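PDB 2IMP: lactaldehyde dehydrogenase from Escherichia coli, which catalyses the irreversible NAD-dependent oxidation of L-lactaldehyde to L-lactate in L-fucose and L-rhamnose breakdown, and also oxidises glycolaldehyde. Local coordinates for residues R47-A52 with N203-R208; R55-W60 with K140-V145; R120-E125 with A166-N171. All coordinates share one frame; numbering follows the deposited sequence.

How the interactions relate
The three contacts illustrate how one sheet can organise distant parts of a chain. Interactions 1 and 2, centres about 17 Å apart, both set helix 43-62 against the sheet that holds strands 202-204 and 134-149. Interaction 3 joins the residues leading into strand 123-127 to the C-terminal end of helix 155-168; its centre is about 11 Å from that of interaction 2 and about 24 Å from that of interaction 1. Along the chain, interactions 2 and 3 alternate their segments, and both nest within the loop closed by interaction 1. Gln57 of helix 43-62 bonds Gly170 O and Gly144 N bonds Asn171 OD1, just after helix 155-168, tying the NAD-binding sheet to the intersubunit strands.

Interaction 1 of 3, residues R47-A52 with N203-R208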
ATOM      1  N   ARG A  47      15.588 -29.832 -18.849  1.00 18.65           N
ATOM      2  CA  ARG A  47      14.202 -30.217 -19.076  1.00 20.37           C
ATOM      3  C   ARG A  47      13.671 -31.170 -18.000  1.00 20.67           C
ATOM      4  O   ARG A  47      12.534 -31.034 -17.553  1.00 20.64           O
ATOM      5  CB  ARG A  47      14.032 -30.865 -20.452  1.00 22.56           C
ATOM      6  CG  ARG A  47      14.401 -29.967 -21.606  1.00 26.78           C
ATOM      7  CD  ARG A  47      13.785 -30.449 -22.912  1.00 31.90           C
ATOM      8  NE  ARG A  47      14.160 -29.573 -24.019  1.00 35.40           N
ATOM      9  CZ  ARG A  47      15.215 -29.767 -24.804  1.00 37.08           C
ATOM     10  NH1 ARG A  47      15.999 -30.821 -24.615  1.00 38.60           N
ATOM     11  NH2 ARG A  47      15.495 -28.898 -25.767  1.00 37.27           N
ATOM     12  N   LYS A  48      14.499 -32.133 -17.597  1.00 21.06           N
ATOM     13  CA  LYS A  48      14.096 -33.058 -16.545  1.00 21.37           C
ATOM     14  C   LYS A  48      13.795 -32.305 -15.237  1.00 19.51           C
ATOM     15  O   LYS A  48      12.811 -32.589 -14.548  1.00 19.42           O
ATOM     16  CB  LYS A  48      15.194 -34.096 -16.290  1.00 25.20           C
ATOM     17  CG  LYS A  48      15.410 -35.072 -17.433  1.00 32.42           C
ATOM     18  CD  LYS A  48      16.600 -35.991 -17.165  1.00 36.97           C
ATOM     19  CE  LYS A  48      16.919 -36.841 -18.392  1.00 40.87           C
ATOM     20  NZ  LYS A  48      18.177 -37.628 -18.235  1.00 42.62           N
ATOM     21  N   ALA A  49      14.655 -31.341 -14.922  1.00 17.27           N
ATOM     22  CA  ALA A  49      14.475 -30.525 -13.729  1.00 16.44           C
ATOM     23  C   ALA A  49      13.215 -29.651 -13.841  1.00 14.52           C
ATOM     24  O   ALA A  49      12.420 -29.554 -12.906  1.00 13.38           O
ATOM     25  CB  ALA A  49      15.707 -29.644 -13.502  1.00 14.20           C
ATOM     26  N   ILE A  50      13.050 -29.029 -15.003  1.00 15.39           N
ATOM     27  CA  ILE A  50      11.886 -28.198 -15.249  1.00 15.52           C
ATOM     28  C   ILE A  50      10.579 -29.011 -15.193  1.00 15.65           C
ATOM     29  O   ILE A  50       9.590 -28.571 -14.601  1.00 16.67           O
ATOM     30  CB  ILE A  50      12.001 -27.476 -16.612  1.00 14.16           C
ATOM     31  CG1 ILE A  50      13.113 -26.425 -16.528  1.00 14.88           C
ATOM     32  CG2 ILE A  50      10.673 -26.822 -16.981  1.00 14.29           C
ATOM     33  CD1 ILE A  50      13.403 -25.717 -17.834  1.00 12.13           C
ATOM     34  N   ASP A  51      10.592 -30.200 -15.795  1.00 14.69           N
ATOM     35  CA  ASP A  51       9.409 -31.052 -15.753  1.00 15.18           C
ATOM     36  C   ASP A  51       9.065 -31.468 -14.316  1.00 13.84           C
ATOM     37  O   ASP A  51       7.893 -31.565 -13.945  1.00 14.07           O
ATOM     38  CB  ASP A  51       9.596 -32.309 -16.617  1.00 18.01           C
ATOM     39  CG  ASP A  51       9.619 -31.997 -18.103  1.00 21.40           C
ATOM     40  OD1 ASP A  51       8.964 -31.017 -18.516  1.00 19.96           O
ATOM     41  OD2 ASP A  51      10.278 -32.739 -18.861  1.00 24.84           O
ATOM     42  N   ALA A  52      10.101 -31.725 -13.526  1.00 12.60           N
ATOM     43  CA  ALA A  52       9.903 -32.085 -12.131  1.00 12.06           C
ATOM     44  C   ALA A  52       9.313 -30.891 -11.341  1.00 11.25           C
ATOM     45  O   ALA A  52       8.406 -31.045 -10.524  1.00 12.28           O
ATOM     46  CB  ALA A  52      11.234 -32.522 -11.509  1.00  9.74           C
ATOM     47  N   ASN A 203      15.418 -27.431  -7.551  1.00 12.34           N
ATOM     48  CA  ASN A 203      16.246 -28.260  -8.408  1.00 12.58           C
ATOM     49  C   ASN A 203      17.576 -27.579  -8.778  1.00 12.89           C
ATOM     50  O   ASN A 203      17.620 -26.366  -9.005  1.00 14.20           O
ATOM     51  CB  ASN A 203      15.482 -28.593  -9.696  1.00  9.84           C
ATOM     52  CG  ASN A 203      14.112 -29.181  -9.431  1.00 10.25           C
ATOM     53  OD1 ASN A 203      13.955 -30.401  -9.319  1.00 11.56           O
ATOM     54  ND2 ASN A 203      13.106 -28.316  -9.325  1.00  8.45           N
ATOM     55  N   LEU A 204      18.650 -28.354  -8.824  1.00 12.86           N
ATOM     56  CA  LEU A 204      19.940 -27.796  -9.188  1.00 12.76           C
ATOM     57  C   LEU A 204      20.548 -28.471 -10.419  1.00 14.41           C
ATOM     58  O   LEU A 204      20.832 -29.671 -10.397  1.00 16.57           O
ATOM     59  CB  LEU A 204      20.931 -27.911  -8.021  1.00 13.23           C
ATOM     60  CG  LEU A 204      22.297 -27.235  -8.244  1.00 16.12           C
ATOM     61  CD1 LEU A 204      22.177 -25.745  -7.981  1.00 14.92           C
ATOM     62  CD2 LEU A 204      23.343 -27.824  -7.307  1.00 16.53           C
ATOM     63  N   VAL A 205      20.706 -27.719 -11.501  1.00 14.15           N
ATOM     64  CA  VAL A 205      21.327 -28.283 -12.692  1.00 15.20           C
ATOM     65  C   VAL A 205      22.720 -27.678 -12.931  1.00 15.66           C
ATOM     66  O   VAL A 205      22.951 -26.513 -12.613  1.00 14.52           O
ATOM     67  CB  VAL A 205      20.429 -28.115 -13.943  1.00 14.40           C
ATOM     68  CG1 VAL A 205      19.171 -28.964 -13.777  1.00 12.06           C
ATOM     69  CG2 VAL A 205      20.068 -26.653 -14.150  1.00 14.84           C
ATOM     70  N   LEU A 206      23.639 -28.476 -13.463  1.00 16.32           N
ATOM     71  CA  LEU A 206      25.006 -28.012 -13.662  1.00 16.65           C
ATOM     72  C   LEU A 206      25.503 -27.991 -15.113  1.00 17.06           C
ATOM     73  O   LEU A 206      25.259 -28.929 -15.875  1.00 17.85           O
ATOM     74  CB  LEU A 206      25.943 -28.874 -12.814  1.00 17.14           C
ATOM     75  CG  LEU A 206      25.569 -28.952 -11.328  1.00 17.91           C
ATOM     76  CD1 LEU A 206      26.307 -30.097 -10.662  1.00 16.94           C
ATOM     77  CD2 LEU A 206      25.888 -27.625 -10.651  1.00 15.04           C
ATOM     78  N   GLY A 207      26.208 -26.921 -15.476  1.00 16.57           N
ATOM     79  CA  GLY A 207      26.728 -26.812 -16.826  1.00 18.11           C
ATOM     80  C   GLY A 207      27.061 -25.400 -17.270  1.00 19.32           C
ATOM     81  O   GLY A 207      27.117 -24.464 -16.463  1.00 19.17           O
ATOM     82  N   ARG A 208      27.285 -25.250 -18.569  1.00 19.05           N
ATOM     83  CA  ARG A 208      27.618 -23.961 -19.151  1.00 20.83           C
ATOM     84  C   ARG A 208      26.396 -23.096 -19.476  1.00 20.23           C
ATOM     85  O   ARG A 208      25.261 -23.575 -19.484  1.00 19.50           O
ATOM     86  CB  ARG A 208      28.431 -24.153 -20.433  1.00 22.28           C
ATOM     87  CG  ARG A 208      29.804 -24.788 -20.227  1.00 30.03           C
ATOM     88  CD  ARG A 208      30.428 -25.131 -21.572  1.00 32.21           C
ATOM     89  NE  ARG A 208      29.573 -26.051 -22.318  1.00 37.84           N
ATOM     90  CZ  ARG A 208      29.681 -26.291 -23.622  1.00 40.87           C
ATOM     91  NH1 ARG A 208      30.613 -25.675 -24.338  1.00 43.33           N
ATOM     92  NH2 ARG A 208      28.856 -27.146 -24.210  1.00 42.41           N
TER
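Ala49 CB meets Val205 CG1 at 3.5 Å and Asn203 CB at 4.0 Å, so a single methyl group of helix 43-62 sits against two residues, Asn203 in strand 202-204 and Val205 just past it, that turn the same way. This is the tight part of the contact, all buried. Farther along the helix the fit is looser: Ala52 CB lies 4.1 Å from Asn203 OD1. The Asn203 amide makes no hydrogen bond with the helix, although ND2 comes to 3.9 Å from Ala49 O; instead ND2 donates to Gly200 O and Ile173 O, while OD1 accepts from Asp12 N. With CG beside its backbone N (chi1 -53°), this carboxamide is held in place on both its polar atoms. The setting is the Rossmann-like NAD-binding domain, where strands 172-176 and 202-204 run parallel and are joined by helix 183-195 in a beta-alpha-beta crossover. Leu204 packs on that crossover helix, while Asn203 and Val205 turn toward helix 43-62. Replacing Asn203 by an alanine would probably leave Asp12 N and the carbonyls of Gly200 and Ile173 without their mates and open a gap beside Ala52. Toward solvent the helix is polar: Arg47 and Lys48 are exposed, Arg47 paired with Glu215, and Asp51, partly exposed, forms a salt bridge with Lys221.

Interaction 2 of 3, residues R55-W60 with K140-V145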
ATOM      1  N   ARG A  55       5.589 -30.582 -12.141  1.00 14.85           N
ATOM      2  CA  ARG A  55       4.758 -31.558 -11.448  1.00 13.23           C
ATOM      3  C   ARG A  55       4.495 -31.197  -9.972  1.00 12.98           C
ATOM      4  O   ARG A  55       3.413 -31.443  -9.450  1.00 12.91           O
ATOM      5  CB  ARG A  55       5.393 -32.959 -11.491  1.00 15.62           C
ATOM      6  CG  ARG A  55       5.451 -33.625 -12.869  1.00 17.55           C
ATOM      7  CD  ARG A  55       5.685 -35.136 -12.735  1.00 17.69           C
ATOM      8  NE  ARG A  55       6.980 -35.477 -12.141  1.00 17.34           N
ATOM      9  CZ  ARG A  55       8.134 -35.480 -12.805  1.00 20.22           C
ATOM     10  NH1 ARG A  55       8.165 -35.161 -14.095  1.00 19.26           N
ATOM     11  NH2 ARG A  55       9.257 -35.810 -12.185  1.00 18.27           N
ATOM     12  N   ALA A  56       5.492 -30.606  -9.319  1.00 12.31           N
ATOM     13  CA  ALA A  56       5.375 -30.247  -7.908  1.00 12.78           C
ATOM     14  C   ALA A  56       4.713 -28.893  -7.603  1.00 13.68           C
ATOM     15  O   ALA A  56       4.224 -28.676  -6.494  1.00 12.80           O
ATOM     16  CB  ALA A  56       6.751 -30.272  -7.266  1.00 13.47           C
ATOM     17  N   GLN A  57       4.699 -28.001  -8.588  1.00 11.53           N
ATOM     18  CA  GLN A  57       4.166 -26.663  -8.378  1.00 12.83           C
ATOM     19  C   GLN A  57       2.711 -26.538  -7.833  1.00 12.69           C
ATOM     20  O   GLN A  57       2.480 -25.804  -6.877  1.00 12.99           O
ATOM     21  CB  GLN A  57       4.347 -25.834  -9.656  1.00 12.40           C
ATOM     22  CG  GLN A  57       4.234 -24.333  -9.448  1.00 11.72           C
ATOM     23  CD  GLN A  57       2.789 -23.873  -9.358  1.00 10.93           C
ATOM     24  OE1 GLN A  57       1.924 -24.435 -10.011  1.00 12.28           O
ATOM     25  NE2 GLN A  57       2.531 -22.837  -8.565  1.00  9.35           N
ATOM     26  N   PRO A  58       1.733 -27.244  -8.433  1.00 13.56           N
ATOM     27  CA  PRO A  58       0.350 -27.148  -7.942  1.00 15.24           C
ATOM     28  C   PRO A  58       0.228 -27.471  -6.431  1.00 17.34           C
ATOM     29  O   PRO A  58      -0.379 -26.709  -5.676  1.00 17.41           O
ATOM     30  CB  PRO A  58      -0.394 -28.160  -8.809  1.00 14.80           C
ATOM     31  CG  PRO A  58       0.351 -28.071 -10.116  1.00 14.86           C
ATOM     32  CD  PRO A  58       1.798 -28.054  -9.665  1.00 12.77           C
ATOM     33  N   GLU A  59       0.794 -28.603  -6.019  1.00 17.58           N
ATOM     34  CA  GLU A  59       0.777 -29.001  -4.614  1.00 20.78           C
ATOM     35  C   GLU A  59       1.505 -27.987  -3.703  1.00 19.56           C
ATOM     36  O   GLU A  59       1.070 -27.718  -2.581  1.00 18.79           O
ATOM     37  CB  GLU A  59       1.461 -30.354  -4.426  1.00 24.29           C
ATOM     38  CG  GLU A  59       0.638 -31.579  -4.733  1.00 33.41           C
ATOM     39  CD  GLU A  59       1.424 -32.856  -4.445  1.00 39.06           C
ATOM     40  OE1 GLU A  59       2.399 -33.141  -5.182  1.00 38.22           O
ATOM     41  OE2 GLU A  59       1.076 -33.565  -3.472  1.00 42.72           O
ATOM     42  N   TRP A  60       2.626 -27.465  -4.197  1.00 15.89           N
ATOM     43  CA  TRP A  60       3.405 -26.490  -3.448  1.00 13.38           C
ATOM     44  C   TRP A  60       2.619 -25.177  -3.265  1.00 14.56           C
ATOM     45  O   TRP A  60       2.492 -24.672  -2.149  1.00 14.47           O
ATOM     46  CB  TRP A  60       4.753 -26.247  -4.153  1.00 12.62           C
ATOM     47  CG  TRP A  60       5.681 -25.265  -3.457  1.00 10.99           C
ATOM     48  CD1 TRP A  60       6.011 -24.007  -3.879  1.00  8.91           C
ATOM     49  CD2 TRP A  60       6.383 -25.474  -2.225  1.00 10.88           C
ATOM     50  NE1 TRP A  60       6.875 -23.418  -2.984  1.00 10.95           N
ATOM     51  CE2 TRP A  60       7.118 -24.288  -1.963  1.00 11.29           C
ATOM     52  CE3 TRP A  60       6.461 -26.533  -1.317  1.00 10.32           C
ATOM     53  CZ2 TRP A  60       7.928 -24.149  -0.824  1.00  9.14           C
ATOM     54  CZ3 TRP A  60       7.272 -26.390  -0.180  1.00  9.53           C
ATOM     55  CH2 TRP A  60       7.989 -25.202   0.050  1.00  9.96           C
ATOM     56  N   LYS A 140      -3.154 -12.243  -5.721  1.00 12.47           N
ATOM     57  CA  LYS A 140      -1.750 -12.410  -6.063  1.00 12.31           C
ATOM     58  C   LYS A 140      -1.424 -13.911  -6.176  1.00 14.46           C
ATOM     59  O   LYS A 140      -1.465 -14.633  -5.181  1.00 15.20           O
ATOM     60  CB  LYS A 140      -0.861 -11.773  -4.990  1.00 14.57           C
ATOM     61  CG  LYS A 140      -0.949 -10.256  -4.924  1.00 15.56           C
ATOM     62  CD  LYS A 140      -0.467  -9.635  -6.228  1.00 21.23           C
ATOM     63  CE  LYS A 140      -0.447  -8.121  -6.142  1.00 26.85           C
ATOM     64  NZ  LYS A 140       0.380  -7.656  -4.999  1.00 30.41           N
ATOM     65  N   ARG A 141      -1.139 -14.372  -7.387  1.00 12.18           N
ATOM     66  CA  ARG A 141      -0.839 -15.782  -7.608  1.00 11.80           C
ATOM     67  C   ARG A 141       0.621 -16.041  -7.988  1.00 11.58           C
ATOM     68  O   ARG A 141       1.317 -15.134  -8.436  1.00  9.31           O
ATOM     69  CB  ARG A 141      -1.715 -16.347  -8.735  1.00 12.73           C
ATOM     70  CG  ARG A 141      -3.199 -16.038  -8.646  1.00 14.76           C
ATOM     71  CD  ARG A 141      -3.846 -16.681  -7.437  1.00 18.10           C
ATOM     72  NE  ARG A 141      -5.303 -16.665  -7.549  1.00 19.63           N
ATOM     73  CZ  ARG A 141      -6.140 -16.955  -6.554  1.00 22.08           C
ATOM     74  NH1 ARG A 141      -5.671 -17.281  -5.357  1.00 19.48           N
ATOM     75  NH2 ARG A 141      -7.452 -16.922  -6.761  1.00 20.56           N
ATOM     76  N   ALA A 142       1.069 -17.279  -7.806  1.00 10.66           N
ATOM     77  CA  ALA A 142       2.421 -17.640  -8.191  1.00 11.34           C
ATOM     78  C   ALA A 142       2.555 -17.669  -9.732  1.00 11.22           C
ATOM     79  O   ALA A 142       1.551 -17.774 -10.438  1.00 10.07           O
ATOM     80  CB  ALA A 142       2.774 -19.007  -7.623  1.00 11.56           C
ATOM     81  N   LEU A 143       3.773 -17.549 -10.237  1.00  8.68           N
ATOM     82  CA  LEU A 143       3.984 -17.608 -11.674  1.00 10.96           C
ATOM     83  C   LEU A 143       3.931 -19.055 -12.173  1.00 11.38           C
ATOM     84  O   LEU A 143       3.429 -19.344 -13.254  1.00 10.81           O
ATOM     85  CB  LEU A 143       5.347 -17.015 -12.040  1.00  9.50           C
ATOM     86  CG  LEU A 143       5.634 -15.611 -11.522  1.00 12.40           C
ATOM     87  CD1 LEU A 143       6.999 -15.139 -12.044  1.00  9.64           C
ATOM     88  CD2 LEU A 143       4.509 -14.675 -11.980  1.00  8.51           C
ATOM     89  N   GLY A 144       4.456 -19.950 -11.345  1.00 13.24           N
ATOM     90  CA  GLY A 144       4.493 -21.358 -11.686  1.00 13.05           C
ATOM     91  C   GLY A 144       5.929 -21.813 -11.563  1.00 13.75           C
ATOM     92  O   GLY A 144       6.500 -21.779 -10.474  1.00 14.42           O
ATOM     93  N   VAL A 145       6.516 -22.240 -12.674  1.00 14.04           N
ATOM     94  CA  VAL A 145       7.906 -22.680 -12.676  1.00 11.75           C
ATOM     95  C   VAL A 145       8.882 -21.553 -13.031  1.00 11.63           C
ATOM     96  O   VAL A 145       8.722 -20.901 -14.059  1.00 12.68           O
ATOM     97  CB  VAL A 145       8.142 -23.825 -13.687  1.00 12.85           C
ATOM     98  CG1 VAL A 145       9.639 -24.129 -13.789  1.00 10.85           C
ATOM     99  CG2 VAL A 145       7.372 -25.073 -13.257  1.00 11.59           C
TER
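The carboxamide of Gln57 presents one face to Gly144, whose CA stands almost directly over Gln57 CD at 3.8 Å; the other face is turned back upon its own helix at Pro58 N. The contact lays helix 43-62 against the break in strand 134-149, the long strand that pairs with 123-127 and 470-478 in the oligomerisation arm and with 172-176 and 222-227 in the Rossmann-like NAD-binding sheet. At the nitrogen end, near the edge of the group, Gln57 NE2 donates to Gly170 O. A second flat group takes part: the peptide between Gly144 and Val145 receives Gln57 CG over its face, with CG 3.6 Å from Gly144 O, and the two planes are inclined by roughly 40°. Gln57 gains its place by starting opposite the backbone N (chi1 -162°) and then bending at chi2 (-80°), which brings its amide over Gly144, where the strand is interrupted. Gly144 has a positive phi, and a beta carbon there would press against the carbonyl O of Leu143. No hydrogen bond links the two segments directly, but Glu61 spans them: OE1 accepts from Gln57 NE2, and OE2 from Ala142 N. Two residues before the glycine, the Ala142 methyl points at the helix, and its CB rests 4.0 Å from Gln57 NE2.

Interaction 3 of 3, residues R120-E125 with A166-N171; sequences RRYEGE and ALLTGN
Tyr122 overlaps Leu168 along the CD2-CE2 bond of its ring, where CE2 comes to 3.8 Å from Leu168 CD1 and CD2 to 4.1 Å from the same methyl. The leucine and the tyrosine run antiparallel, each passing alongside the other, and the methyl meets the ring obliquely. With chi1 at 66°, Tyr122 CG lies between its backbone N and carbonyl carbon, and the ring is sent across to the helix end with OH 4.1 Å from Thr169 CA. One water completes the link: it lies 2.9 Å from Tyr122 OH and donates to Thr169 O at 2.7 Å. Helix 155-168 terminates here in a Schellman motif, in which Gly170, with positive phi, gives its N-H to Leu167 O, and Asn171 N reaches Ala166 O. Asn171 ND2 also bonds to Ala166 O at 3.1 Å, lying in the carbonyl plane on a lone pair with an N-H...O angle of 154°, so this oxygen is gripped twice. Tyr122 leads into strand 123-127, whose Gly124 and Glu125 continue the sheet into an antiparallel ladder with the third subunit of the homotetramer. Leu470 packs against both Tyr122 and Thr169, and Gln128 of the third subunit touches the tyrosine.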
ATOM      1  N   ARG A 120       2.475 -14.293   5.421  1.00 12.55           N
ATOM      2  CA  ARG A 120       1.150 -13.753   5.715  1.00 12.90           C
ATOM      3  C   ARG A 120       1.015 -12.254   5.389  1.00 15.40           C
ATOM      4  O   ARG A 120       0.027 -11.623   5.760  1.00 16.58           O
ATOM      5  CB  ARG A 120       0.840 -13.929   7.205  1.00 13.51           C
ATOM      6  CG  ARG A 120       0.811 -15.364   7.716  1.00 14.27           C
ATOM      7  CD  ARG A 120       1.245 -15.394   9.170  1.00 15.50           C
ATOM      8  NE  ARG A 120       0.930 -16.647   9.855  1.00 15.71           N
ATOM      9  CZ  ARG A 120       1.578 -17.082  10.932  1.00 14.00           C
ATOM     10  NH1 ARG A 120       2.582 -16.373  11.433  1.00 15.44           N
ATOM     11  NH2 ARG A 120       1.210 -18.210  11.526  1.00 13.03           N
ATOM     12  N   ARG A 121       2.005 -11.703   4.696  1.00 14.15           N
ATOM     13  CA  ARG A 121       2.011 -10.279   4.412  1.00 13.76           C
ATOM     14  C   ARG A 121       1.760  -9.798   2.967  1.00 14.44           C
ATOM     15  O   ARG A 121       1.200  -8.715   2.787  1.00 15.22           O
ATOM     16  CB  ARG A 121       3.316  -9.672   4.929  1.00 11.38           C
ATOM     17  CG  ARG A 121       3.469  -9.793   6.437  1.00 12.06           C
ATOM     18  CD  ARG A 121       4.679  -9.038   6.938  1.00 11.86           C
ATOM     19  NE  ARG A 121       4.586  -8.791   8.375  1.00 15.39           N
ATOM     20  CZ  ARG A 121       4.793  -9.707   9.317  1.00 12.78           C
ATOM     21  NH1 ARG A 121       5.122 -10.948   8.986  1.00  7.78           N
ATOM     22  NH2 ARG A 121       4.649  -9.375  10.593  1.00 13.62           N
ATOM     23  N   TYR A 122       2.173 -10.549   1.949  1.00 12.17           N
ATOM     24  CA  TYR A 122       1.905 -10.049   0.606  1.00 13.12           C
ATOM     25  C   TYR A 122       0.389  -9.995   0.352  1.00 14.58           C
ATOM     26  O   TYR A 122      -0.323 -10.985   0.536  1.00 15.34           O
ATOM     27  CB  TYR A 122       2.670 -10.857  -0.462  1.00 13.05           C
ATOM     28  CG  TYR A 122       2.287 -12.306  -0.659  1.00  9.94           C
ATOM     29  CD1 TYR A 122       1.378 -12.678  -1.646  1.00 12.93           C
ATOM     30  CD2 TYR A 122       2.892 -13.312   0.090  1.00 11.28           C
ATOM     31  CE1 TYR A 122       1.094 -14.018  -1.896  1.00 10.43           C
ATOM     32  CE2 TYR A 122       2.610 -14.651  -0.143  1.00 11.28           C
ATOM     33  CZ  TYR A 122       1.713 -14.997  -1.138  1.00 10.41           C
ATOM     34  OH  TYR A 122       1.444 -16.318  -1.378  1.00 11.95           O
ATOM     35  N   GLU A 123      -0.092  -8.819  -0.030  1.00 14.55           N
ATOM     36  CA  GLU A 123      -1.524  -8.619  -0.193  1.00 16.12           C
ATOM     37  C   GLU A 123      -2.099  -8.475  -1.605  1.00 15.13           C
ATOM     38  O   GLU A 123      -1.466  -7.933  -2.504  1.00 15.80           O
ATOM     39  CB  GLU A 123      -1.963  -7.380   0.601  1.00 18.16           C
ATOM     40  CG  GLU A 123      -1.299  -7.195   1.954  1.00 21.44           C
ATOM     41  CD  GLU A 123      -1.816  -5.964   2.680  1.00 25.81           C
ATOM     42  OE1 GLU A 123      -2.093  -4.947   2.006  1.00 26.72           O
ATOM     43  OE2 GLU A 123      -1.937  -6.008   3.922  1.00 28.52           O
ATOM     44  N   GLY A 124      -3.326  -8.969  -1.747  1.00 14.82           N
ATOM     45  CA  GLY A 124      -4.064  -8.839  -2.980  1.00 13.48           C
ATOM     46  C   GLY A 124      -4.886  -7.590  -2.687  1.00 14.94           C
ATOM     47  O   GLY A 124      -4.715  -6.981  -1.630  1.00 12.25           O
ATOM     48  N   GLU A 125      -5.778  -7.192  -3.584  1.00 14.86           N
ATOM     49  CA  GLU A 125      -6.555  -5.987  -3.334  1.00 15.97           C
ATOM     50  C   GLU A 125      -8.035  -6.086  -3.710  1.00 14.94           C
ATOM     51  O   GLU A 125      -8.425  -6.892  -4.549  1.00 14.79           O
ATOM     52  CB  GLU A 125      -5.940  -4.809  -4.101  1.00 18.21           C
ATOM     53  CG  GLU A 125      -4.428  -4.704  -3.960  1.00 23.15           C
ATOM     54  CD  GLU A 125      -3.767  -4.029  -5.150  1.00 24.54           C
ATOM     55  OE1 GLU A 125      -4.139  -4.338  -6.301  1.00 25.59           O
ATOM     56  OE2 GLU A 125      -2.865  -3.197  -4.934  1.00 28.50           O
ATOM     57  N   ALA A 166      10.912 -16.820  -4.585  1.00  9.28           N
ATOM     58  CA  ALA A 166      10.229 -17.754  -5.474  1.00  8.93           C
ATOM     59  C   ALA A 166       9.396 -18.804  -4.719  1.00  9.08           C
ATOM     60  O   ALA A 166       8.192 -18.944  -4.959  1.00  9.53           O
ATOM     61  CB  ALA A 166      11.241 -18.451  -6.388  1.00  8.89           C
ATOM     62  N   LEU A 167      10.044 -19.525  -3.806  1.00  9.91           N
ATOM     63  CA  LEU A 167       9.346 -20.544  -3.024  1.00  8.95           C
ATOM     64  C   LEU A 167       8.249 -19.994  -2.096  1.00  9.62           C
ATOM     65  O   LEU A 167       7.155 -20.558  -2.007  1.00 10.39           O
ATOM     66  CB  LEU A 167      10.339 -21.352  -2.189  1.00  7.34           C
ATOM     67  CG  LEU A 167      10.795 -22.668  -2.821  1.00  9.60           C
ATOM     68  CD1 LEU A 167      11.390 -22.404  -4.196  1.00  8.11           C
ATOM     69  CD2 LEU A 167      11.811 -23.346  -1.904  1.00 10.55           C
ATOM     70  N   LEU A 168       8.563 -18.902  -1.407  1.00 10.71           N
ATOM     71  CA  LEU A 168       7.609 -18.283  -0.499  1.00  9.93           C
ATOM     72  C   LEU A 168       6.246 -18.002  -1.164  1.00  9.52           C
ATOM     73  O   LEU A 168       5.202 -18.292  -0.595  1.00 10.45           O
ATOM     74  CB  LEU A 168       8.194 -16.978   0.057  1.00  7.70           C
ATOM     75  CG  LEU A 168       7.472 -16.286   1.228  1.00 12.67           C
ATOM     76  CD1 LEU A 168       6.164 -15.649   0.751  1.00  7.68           C
ATOM     77  CD2 LEU A 168       7.211 -17.302   2.345  1.00  5.58           C
ATOM     78  N   THR A 169       6.293 -17.458  -2.379  1.00  8.78           N
ATOM     79  CA  THR A 169       5.094 -17.116  -3.132  1.00  9.04           C
ATOM     80  C   THR A 169       4.398 -18.286  -3.875  1.00  9.12           C
ATOM     81  O   THR A 169       3.437 -18.078  -4.621  1.00 10.04           O
ATOM     82  CB  THR A 169       5.406 -15.985  -4.143  1.00  9.43           C
ATOM     83  OG1 THR A 169       6.537 -16.349  -4.946  1.00  9.44           O
ATOM     84  CG2 THR A 169       5.723 -14.683  -3.401  1.00  7.06           C
ATOM     85  N   GLY A 170       4.894 -19.504  -3.673  1.00  9.54           N
ATOM     86  CA  GLY A 170       4.272 -20.655  -4.306  1.00  8.83           C
ATOM     87  C   GLY A 170       4.839 -21.143  -5.629  1.00  8.54           C
ATOM     88  O   GLY A 170       4.235 -21.996  -6.279  1.00  8.89           O
ATOM     89  N   ASN A 171       5.969 -20.591  -6.052  1.00  6.04           N
ATOM     90  CA  ASN A 171       6.610 -21.035  -7.287  1.00  6.94           C
ATOM     91  C   ASN A 171       7.612 -22.159  -7.007  1.00  7.30           C
ATOM     92  O   ASN A 171       8.037 -22.332  -5.871  1.00  6.76           O
ATOM     93  CB  ASN A 171       7.434 -19.909  -7.938  1.00  4.95           C
ATOM     94  CG  ASN A 171       6.630 -18.658  -8.214  1.00  6.68           C
ATOM     95  OD1 ASN A 171       5.952 -18.570  -9.250  1.00  8.42           O
ATOM     96  ND2 ASN A 171       6.685 -17.690  -7.314  1.00  4.04           N
TER
HETATM   97  O   HOH W   1       1.004 -16.930  -4.146  1.00 17.83           O